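Nitrate regulatory protein (Klebsiella oxytoca, PDB 4AKK) senses nitrate and nitrite and binds the nasF operon leader RNA at its terminator, causing antitermination and so switching on nasFEDCBA expression. Local coordinates at residues 198-202 and 226-230; 220-224 and 265-269; 372-377 and 407-411. All coordinates share one frame; numbering follows the deposited sequence.

How the contacts relate
From the N terminus, 198-202 on helix 180-212 opens contact 1, and 220-224 on helix 217-240 opens contact 2 before 226-230 of the same helix closes contact 1 over 23 residues. The two therefore cross. Contact 2 closes only at 265-269, where helix 257-267 ends, so helix 217-240 serves both, and E202 O meets L223 CD1 at 3.7 Å between them. All four segments belong to the NIT region. Contact 3 follows in series: it brings helices 360-380 and 403-412 together over 29 residues inside the ANTAR domain. Its centre lies about 20 Å from that of contact 2, with helix 385-399 reaching both.

Contact 1. Residues 198-202 and 226-230; sequences LAGQE and RIDGQ
Two glutamines, Q201 and Q230, join helix 180-212 to the nearly antiparallel helix 217-240 (158° between the local axes, 8.5 Å apart) through side-chain hydrogen bonds at separate points. In the first, R226 NE donates to Q201 OE1 over 2.9 Å. The oxygen lies in the guanidinium plane at its edge, and the amide is turned about 65° against that plane. A bend at chi2 (-40°) turns the chain of R226 so that NE meets Q201 OE1, the two side chains crossing at a slant, while Q201 NE2 is held by E197.

In the second, the side chains of Q230 and E202 cross at about a right angle, yet amide and carboxylate are nearly parallel. Q230 NE2 gives E202 OE1 a nearly straight bond of 2.9 Å, arriving on the anti side and somewhat out of the carboxylate plane. The same nitrogen makes weak, bent bonds to R226 O in its own helix (3.1 Å) and to L198 O opposite (3.4 Å).

Van der Waals contacts accompany these bonds. L198 CD1 rests on the backbone of G229, 3.6 Å from G229 C, where no side chain intervenes. L198 CB packs on Q230 CG, and I227 CG1 lies 3.6 Å from the carboxylate carbon E202 CD, these side chains also slanting across each other.

Further along the chain, R289 of helix 277-312 bridges to E202 OE1 and also binds Q230 OE1, while R263 of helix 257-267 pairs with E202 OE2. The buried carboxylate thus has two arginine partners, which would probably keep it ionised. With R289 and E202 engaging opposite ends of the Q230 amide, its flip is fixed within this four-helix part of the nitrate-sensing region.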
loop_
_atom_site.group_PDB
_atom_site.type_symbol
_atom_site.label_atom_id
_atom_site.label_comp_id
_atom_site.label_asym_id
_atom_site.label_seq_id
_atom_site.Cartn_x
_atom_site.Cartn_y
_atom_site.Cartn_z
ATOM N N LEU A 198 19.005 5.761 2.697
ATOM C CA LEU A 198 18.676 7.112 2.270
ATOM C C LEU A 198 19.524 8.131 3.015
ATOM O O LEU A 198 19.835 9.183 2.469
ATOM C CB LEU A 198 17.187 7.400 2.491
ATOM C CG LEU A 198 16.203 6.590 1.623
ATOM C CD1 LEU A 198 14.775 7.086 1.803
ATOM C CD2 LEU A 198 16.576 6.626 0.154
ATOM N N ALA A 199 19.875 7.834 4.269
ATOM C CA ALA A 199 20.834 8.674 4.993
ATOM C C ALA A 199 22.190 8.639 4.277
ATOM O O ALA A 199 22.845 9.664 4.126
ATOM C CB ALA A 199 20.975 8.219 6.449
ATOM N N GLY A 200 22.600 7.448 3.844
ATOM C CA GLY A 200 23.786 7.286 3.025
ATOM C C GLY A 200 23.742 8.054 1.712
ATOM O O GLY A 200 24.746 8.604 1.298
ATOM N N GLN A 201 22.589 8.086 1.047
ATOM C CA GLN A 201 22.449 8.907 -0.152
ATOM C C GLN A 201 22.489 10.399 0.169
ATOM O O GLN A 201 23.043 11.179 -0.605
ATOM C CB GLN A 201 21.185 8.535 -0.944
ATOM C CG GLN A 201 21.252 7.123 -1.489
ATOM C CD GLN A 201 20.006 6.727 -2.241
ATOM O OE1 GLN A 201 19.238 7.587 -2.673
ATOM N NE2 GLN A 201 19.798 5.421 -2.407
ATOM N N GLU A 202 21.906 10.793 1.301
ATOM C CA GLU A 202 22.086 12.159 1.816
ATOM C C GLU A 202 23.571 12.536 1.960
ATOM O O GLU A 202 23.979 13.648 1.604
ATOM C CB GLU A 202 21.398 12.329 3.175
ATOM C CG GLU A 202 21.534 13.732 3.784
ATOM C CD GLU A 202 21.084 13.788 5.244
ATOM O OE1 GLU A 202 20.390 12.845 5.691
ATOM O OE2 GLU A 202 21.420 14.776 5.943
ATOM N N ARG A 226 15.984 12.957 -0.304
ATOM C CA ARG A 226 16.626 11.895 0.467
ATOM C C ARG A 226 16.379 12.115 1.945
ATOM O O ARG A 226 16.167 11.166 2.700
ATOM C CB ARG A 226 18.132 11.850 0.193
ATOM C CG ARG A 226 18.504 11.555 -1.253
ATOM C CD ARG A 226 17.591 10.501 -1.825
ATOM N NE ARG A 226 17.934 10.089 -3.183
ATOM C CZ ARG A 226 17.568 10.739 -4.286
ATOM N NH1 ARG A 226 16.881 11.875 -4.208
ATOM N NH2 ARG A 226 17.916 10.261 -5.470
ATOM N N ILE A 227 16.369 13.375 2.357
ATOM C CA ILE A 227 16.151 13.688 3.771
ATOM C C ILE A 227 14.698 13.447 4.203
ATOM O O ILE A 227 14.445 12.803 5.214
ATOM C CB ILE A 227 16.589 15.127 4.119
ATOM C CG1 ILE A 227 18.106 15.260 3.944
ATOM C CG2 ILE A 227 16.150 15.490 5.551
ATOM C CD1 ILE A 227 18.584 16.689 3.634
ATOM N N ASP A 228 13.747 13.958 3.432
ATOM C CA ASP A 228 12.332 13.728 3.729
ATOM C C ASP A 228 11.971 12.248 3.652
ATOM O O ASP A 228 11.140 11.776 4.407
ATOM C CB ASP A 228 11.452 14.513 2.759
ATOM C CG ASP A 228 11.574 16.013 2.945
ATOM O OD1 ASP A 228 11.985 16.449 4.048
ATOM O OD2 ASP A 228 11.248 16.748 1.986
ATOM N N GLY A 229 12.594 11.522 2.731
ATOM C CA GLY A 229 12.308 10.108 2.563
ATOM C C GLY A 229 12.631 9.272 3.788
ATOM O O GLY A 229 12.003 8.237 4.034
ATOM N N GLN A 230 13.623 9.716 4.552
ATOM C CA GLN A 230 14.009 9.038 5.778
ATOM C C GLN A 230 12.871 8.977 6.798
ATOM O O GLN A 230 12.719 7.979 7.511
ATOM C CB GLN A 230 15.234 9.723 6.389
ATOM C CG GLN A 230 16.495 9.538 5.559
ATOM C CD GLN A 230 17.573 10.537 5.908
ATOM O OE1 GLN A 230 17.739 10.903 7.070
ATOM N NE2 GLN A 230 18.326 10.974 4.902
#

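Contact 2. Residues 220-224 and 265-269; sequences RQQLV and VACTR. With EDO (1,2-ethanediol), chain D.
The C-terminal end of helix 257-267, in the NIT region, is met here by one side of helix 217-240: R220 points its guanidinium at the carbonyl of C267, the last helical residue before T268 leaves the helix. R220 NH1 donates to C267 O over 3.0 Å at a bent N-H...O angle of 142°, and the donor is tilted well out of the carbonyl plane. The extended start of the R220 side chain, with CG anti to the backbone N (chi1 174°), brings its CD to 3.6 Å from C267 O, and the bend at chi3 (75°) then turns the guanidinium so that NH1 meets this oxygen.

One turn further along helix 217-240 the packing is apolar. V224 CG2 touches C267 SG at 3.6 Å, and L223 CD2 meets the methyl A266 CB at 3.9 Å. F215 touches both L223 and A266, and F210 touches A266.

A 1,2-ethanediol, probably from the crystallisation liquor, lies over the centre of one guanidinium face with its C2; the approach is so close that its exact placement is doubtful. Its O1 donates to T268 O at 3.2 Å.

Helix 385-399 of the ANTAR domain supplies further partners: E386 forms a salt bridge with R220 NH1, W389 makes a cation-pi contact with R220, and Q390 NE2 donates to C267 O. One arginine thus shares its charge between a carboxylate, an aromatic ring and a helix-end carbonyl, where the partial negative charge of the helix terminus would probably add to its hold, and it ties the sensor region to the RNA-binding effector.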
loop_
_atom_site.group_PDB
_atom_site.type_symbol
_atom_site.label_atom_id
_atom_site.label_comp_id
_atom_site.label_asym_id
_atom_site.label_seq_id
_atom_site.Cartn_x
_atom_site.Cartn_y
_atom_site.Cartn_z
ATOM N N ARG A 220 19.969 20.097 -4.968
ATOM C CA ARG A 220 19.229 20.460 -3.779
ATOM C C ARG A 220 17.887 19.709 -3.632
ATOM O O ARG A 220 17.505 19.310 -2.524
ATOM C CB ARG A 220 19.019 21.980 -3.722
ATOM C CG ARG A 220 18.117 22.401 -2.558
ATOM C CD ARG A 220 17.991 23.913 -2.442
ATOM N NE ARG A 220 17.116 24.473 -3.460
ATOM C CZ ARG A 220 16.751 25.751 -3.507
ATOM N NH1 ARG A 220 17.201 26.605 -2.597
ATOM N NH2 ARG A 220 15.942 26.178 -4.471
ATOM N N GLN A 221 17.155 19.528 -4.732
ATOM C CA GLN A 221 15.876 18.814 -4.632
ATOM C C GLN A 221 16.137 17.340 -4.289
ATOM O O GLN A 221 15.482 16.774 -3.418
ATOM C CB GLN A 221 15.033 18.962 -5.914
ATOM C CG GLN A 221 13.587 18.460 -5.775
ATOM C CD GLN A 221 12.751 19.254 -4.772
ATOM O OE1 GLN A 221 12.586 20.470 -4.896
ATOM N NE2 GLN A 221 12.210 18.559 -3.775
ATOM N N GLN A 222 17.122 16.739 -4.952
ATOM C CA GLN A 222 17.489 15.357 -4.675
ATOM C C GLN A 222 17.924 15.184 -3.216
ATOM O O GLN A 222 17.626 14.173 -2.582
ATOM C CB GLN A 222 18.618 14.911 -5.602
ATOM C CG GLN A 222 18.248 14.880 -7.085
ATOM C CD GLN A 222 19.420 14.433 -7.951
ATOM O OE1 GLN A 222 20.450 14.003 -7.439
ATOM N NE2 GLN A 222 19.268 14.536 -9.267
ATOM N N LEU A 223 18.629 16.174 -2.686
ATOM C CA LEU A 223 19.104 16.082 -1.312
ATOM C C LEU A 223 17.909 16.133 -0.377
ATOM O O LEU A 223 17.715 15.263 0.469
ATOM C CB LEU A 223 20.090 17.212 -0.995
ATOM C CG LEU A 223 20.529 17.331 0.466
ATOM C CD1 LEU A 223 21.303 16.074 0.899
ATOM C CD2 LEU A 223 21.388 18.580 0.636
ATOM N N VAL A 224 17.102 17.170 -0.541
ATOM C CA VAL A 224 15.880 17.308 0.212
ATOM C C VAL A 224 15.039 16.029 0.159
ATOM O O VAL A 224 14.463 15.618 1.164
ATOM C CB VAL A 224 15.052 18.490 -0.336
ATOM C CG1 VAL A 224 13.616 18.435 0.171
ATOM C CG2 VAL A 224 15.724 19.813 0.031
ATOM N N VAL A 265 22.339 25.140 5.396
ATOM C CA VAL A 265 23.230 25.841 4.471
ATOM C C VAL A 265 23.020 25.364 3.029
ATOM O O VAL A 265 22.833 26.167 2.113
ATOM C CB VAL A 265 24.728 25.670 4.865
ATOM C CG1 VAL A 265 25.636 26.154 3.746
ATOM C CG2 VAL A 265 25.033 26.402 6.171
ATOM N N ALA A 266 23.067 24.051 2.835
ATOM C CA ALA A 266 22.908 23.477 1.507
ATOM C C ALA A 266 21.584 23.897 0.861
ATOM O O ALA A 266 21.513 24.089 -0.357
ATOM C CB ALA A 266 23.015 21.956 1.568
ATOM N N CYS A 267 20.541 24.055 1.671
ATOM C CA CYS A 267 19.228 24.402 1.127
ATOM C C CYS A 267 19.011 25.900 0.942
ATOM O O CYS A 267 18.102 26.318 0.226
ATOM C CB CYS A 267 18.112 23.803 1.981
ATOM S SG CYS A 267 17.986 22.010 1.795
ATOM N N THR A 268 19.851 26.703 1.581
ATOM C CA THR A 268 19.673 28.149 1.561
ATOM C C THR A 268 20.740 28.855 0.732
ATOM O O THR A 268 20.564 29.083 -0.464
ATOM C CB THR A 268 19.701 28.725 2.986
ATOM O OG1 THR A 268 18.677 28.102 3.772
ATOM C CG2 THR A 268 19.471 30.232 2.956
ATOM N N ARG A 269 21.853 29.183 1.375
ATOM C CA ARG A 269 22.866 30.031 0.759
ATOM C C ARG A 269 23.998 29.242 0.126
ATOM O O ARG A 269 24.058 28.015 0.229
ATOM C CB ARG A 269 23.434 31.015 1.783
ATOM C CG ARG A 269 23.813 30.385 3.110
ATOM C CD ARG A 269 24.497 31.406 4.006
ATOM N NE ARG A 269 24.867 30.847 5.304
ATOM C CZ ARG A 269 26.012 30.219 5.550
ATOM N NH1 ARG A 269 26.909 30.060 4.578
ATOM N NH2 ARG A 269 26.258 29.746 6.769
HETATM C C1 EDO D . 20.171 27.676 -4.292
HETATM O O1 EDO D . 20.851 27.224 -3.111
HETATM C C2 EDO D . 19.389 26.521 -4.909
HETATM O O2 EDO D . 20.269 25.607 -5.573
#

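Contact 3. Residues 372-377 and 407-411; sequences KAKSVL and ARALL
V376 N bonds to K372 O over 3.0 Å, the shortest backbone hydrogen bond within either segment, and it holds two residues of one helix turn that both face L411. No hydrogen bond crosses between 372-377 and 407-411; what joins them is apolar packing at a 54° crossing, with the local axes 9.3 Å apart.

The backbones come nearest at two alanines, where A373 CB and A407 CB touch at 3.7 Å. Beyond them L410, with CG anti to its backbone N (chi1 172°), brings CD2 against A373, V376 and L377 of the other helix. L410 CD2 lies 3.9 Å from V376 CG1 and about as close to A373 O and L377 CD2, with V376 reaching L410 tip to tip and L377 slanting across it. L411 CD2 packs against K372 CB at 3.9 Å and, less closely, V376 CG2, while the rest of the lysine chain leads away.

Within the ANTAR domain, L392 of helix 385-399 lies against A373 and L377, and I370 and L369, a turn or so earlier in helix 360-380, extend the packing on A407 and L411. Both helices also meet the second subunit: its V413 packs on L410 and its L416 on L377, so this three-helix core continues into the dimer interface.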
loop_
_atom_site.group_PDB
_atom_site.type_symbol
_atom_site.label_atom_id
_atom_site.label_comp_id
_atom_site.label_asym_id
_atom_site.label_seq_id
_atom_site.Cartn_x
_atom_site.Cartn_y
_atom_site.Cartn_z
ATOM N N LYS A 372 3.589 23.528 -9.784
ATOM C CA LYS A 372 2.206 23.991 -9.618
ATOM C C LYS A 372 1.908 24.579 -8.226
ATOM O O LYS A 372 1.338 25.667 -8.107
ATOM C CB LYS A 372 1.234 22.855 -9.901
ATOM C CG LYS A 372 1.065 22.487 -11.366
ATOM C CD LYS A 372 0.243 21.199 -11.474
ATOM C CE LYS A 372 -0.198 20.898 -12.896
ATOM N NZ LYS A 372 -1.480 21.576 -13.232
ATOM N N ALA A 373 2.270 23.864 -7.167
ATOM C CA ALA A 373 2.079 24.411 -5.821
ATOM C C ALA A 373 2.826 25.734 -5.631
ATOM O O ALA A 373 2.316 26.659 -4.993
ATOM C CB ALA A 373 2.480 23.408 -4.760
ATOM N N LYS A 374 4.036 25.823 -6.180
ATOM C CA LYS A 374 4.794 27.070 -6.119
ATOM C C LYS A 374 4.028 28.214 -6.784
ATOM O O LYS A 374 3.904 29.301 -6.219
ATOM C CB LYS A 374 6.169 26.910 -6.763
ATOM C CG LYS A 374 7.221 26.315 -5.838
ATOM C CD LYS A 374 8.439 25.820 -6.624
ATOM C CE LYS A 374 8.935 26.867 -7.617
ATOM N NZ LYS A 374 10.071 26.361 -8.453
ATOM N N SER A 375 3.513 27.961 -7.981
ATOM C CA SER A 375 2.717 28.958 -8.693
ATOM C C SER A 375 1.526 29.425 -7.865
ATOM O O SER A 375 1.200 30.609 -7.858
ATOM C CB SER A 375 2.238 28.411 -10.033
ATOM O OG SER A 375 3.331 27.859 -10.746
ATOM N N VAL A 376 0.881 28.494 -7.166
ATOM C CA VAL A 376 -0.257 28.849 -6.326
ATOM C C VAL A 376 0.149 29.865 -5.270
ATOM O O VAL A 376 -0.558 30.845 -5.040
ATOM C CB VAL A 376 -0.890 27.617 -5.642
ATOM C CG1 VAL A 376 -1.811 28.055 -4.501
ATOM C CG2 VAL A 376 -1.650 26.771 -6.666
ATOM N N LEU A 377 1.286 29.624 -4.626
ATOM C CA LEU A 377 1.810 30.550 -3.629
ATOM C C LEU A 377 2.257 31.866 -4.268
ATOM O O LEU A 377 2.109 32.935 -3.681
ATOM C CB LEU A 377 2.968 29.910 -2.858
ATOM C CG LEU A 377 2.625 28.643 -2.064
ATOM C CD1 LEU A 377 3.856 28.003 -1.465
ATOM C CD2 LEU A 377 1.607 28.957 -0.986
ATOM N N ALA A 407 2.713 19.549 -1.592
ATOM C CA ALA A 407 2.268 20.143 -2.842
ATOM C C ALA A 407 0.901 19.621 -3.230
ATOM O O ALA A 407 0.024 20.391 -3.643
ATOM C CB ALA A 407 3.271 19.859 -3.965
ATOM N N ARG A 408 0.741 18.304 -3.118
ATOM C CA ARG A 408 -0.517 17.647 -3.401
ATOM C C ARG A 408 -1.582 18.161 -2.456
ATOM O O ARG A 408 -2.692 18.444 -2.883
ATOM C CB ARG A 408 -0.391 16.134 -3.267
ATOM C CG ARG A 408 0.262 15.466 -4.457
ATOM C CD ARG A 408 0.071 13.953 -4.429
ATOM N NE ARG A 408 0.776 13.312 -5.532
ATOM C CZ ARG A 408 1.852 12.544 -5.393
ATOM N NH1 ARG A 408 2.344 12.291 -4.190
ATOM N NH2 ARG A 408 2.429 12.015 -6.464
ATOM N N ALA A 409 -1.252 18.290 -1.174
ATOM C CA ALA A 409 -2.233 18.803 -0.222
ATOM C C ALA A 409 -2.755 20.176 -0.648
ATOM O O ALA A 409 -3.950 20.426 -0.596
ATOM C CB ALA A 409 -1.662 18.859 1.199
ATOM N N LEU A 410 -1.862 21.061 -1.076
ATOM C CA LEU A 410 -2.266 22.426 -1.431
ATOM C C LEU A 410 -3.119 22.494 -2.704
ATOM O O LEU A 410 -4.050 23.293 -2.787
ATOM C CB LEU A 410 -1.050 23.351 -1.550
ATOM C CG LEU A 410 -1.263 24.771 -2.095
ATOM C CD1 LEU A 410 -2.275 25.538 -1.258
ATOM C CD2 LEU A 410 0.061 25.536 -2.169
ATOM N N LEU A 411 -2.797 21.660 -3.690
ATOM C CA LEU A 411 -3.570 21.611 -4.928
ATOM C C LEU A 411 -4.955 21.014 -4.673
ATOM O O LEU A 411 -5.934 21.364 -5.332
ATOM C CB LEU A 411 -2.828 20.803 -6.000
ATOM C CG LEU A 411 -1.451 21.317 -6.430
ATOM C CD1 LEU A 411 -0.728 20.273 -7.267
ATOM C CD2 LEU A 411 -1.576 22.623 -7.190
#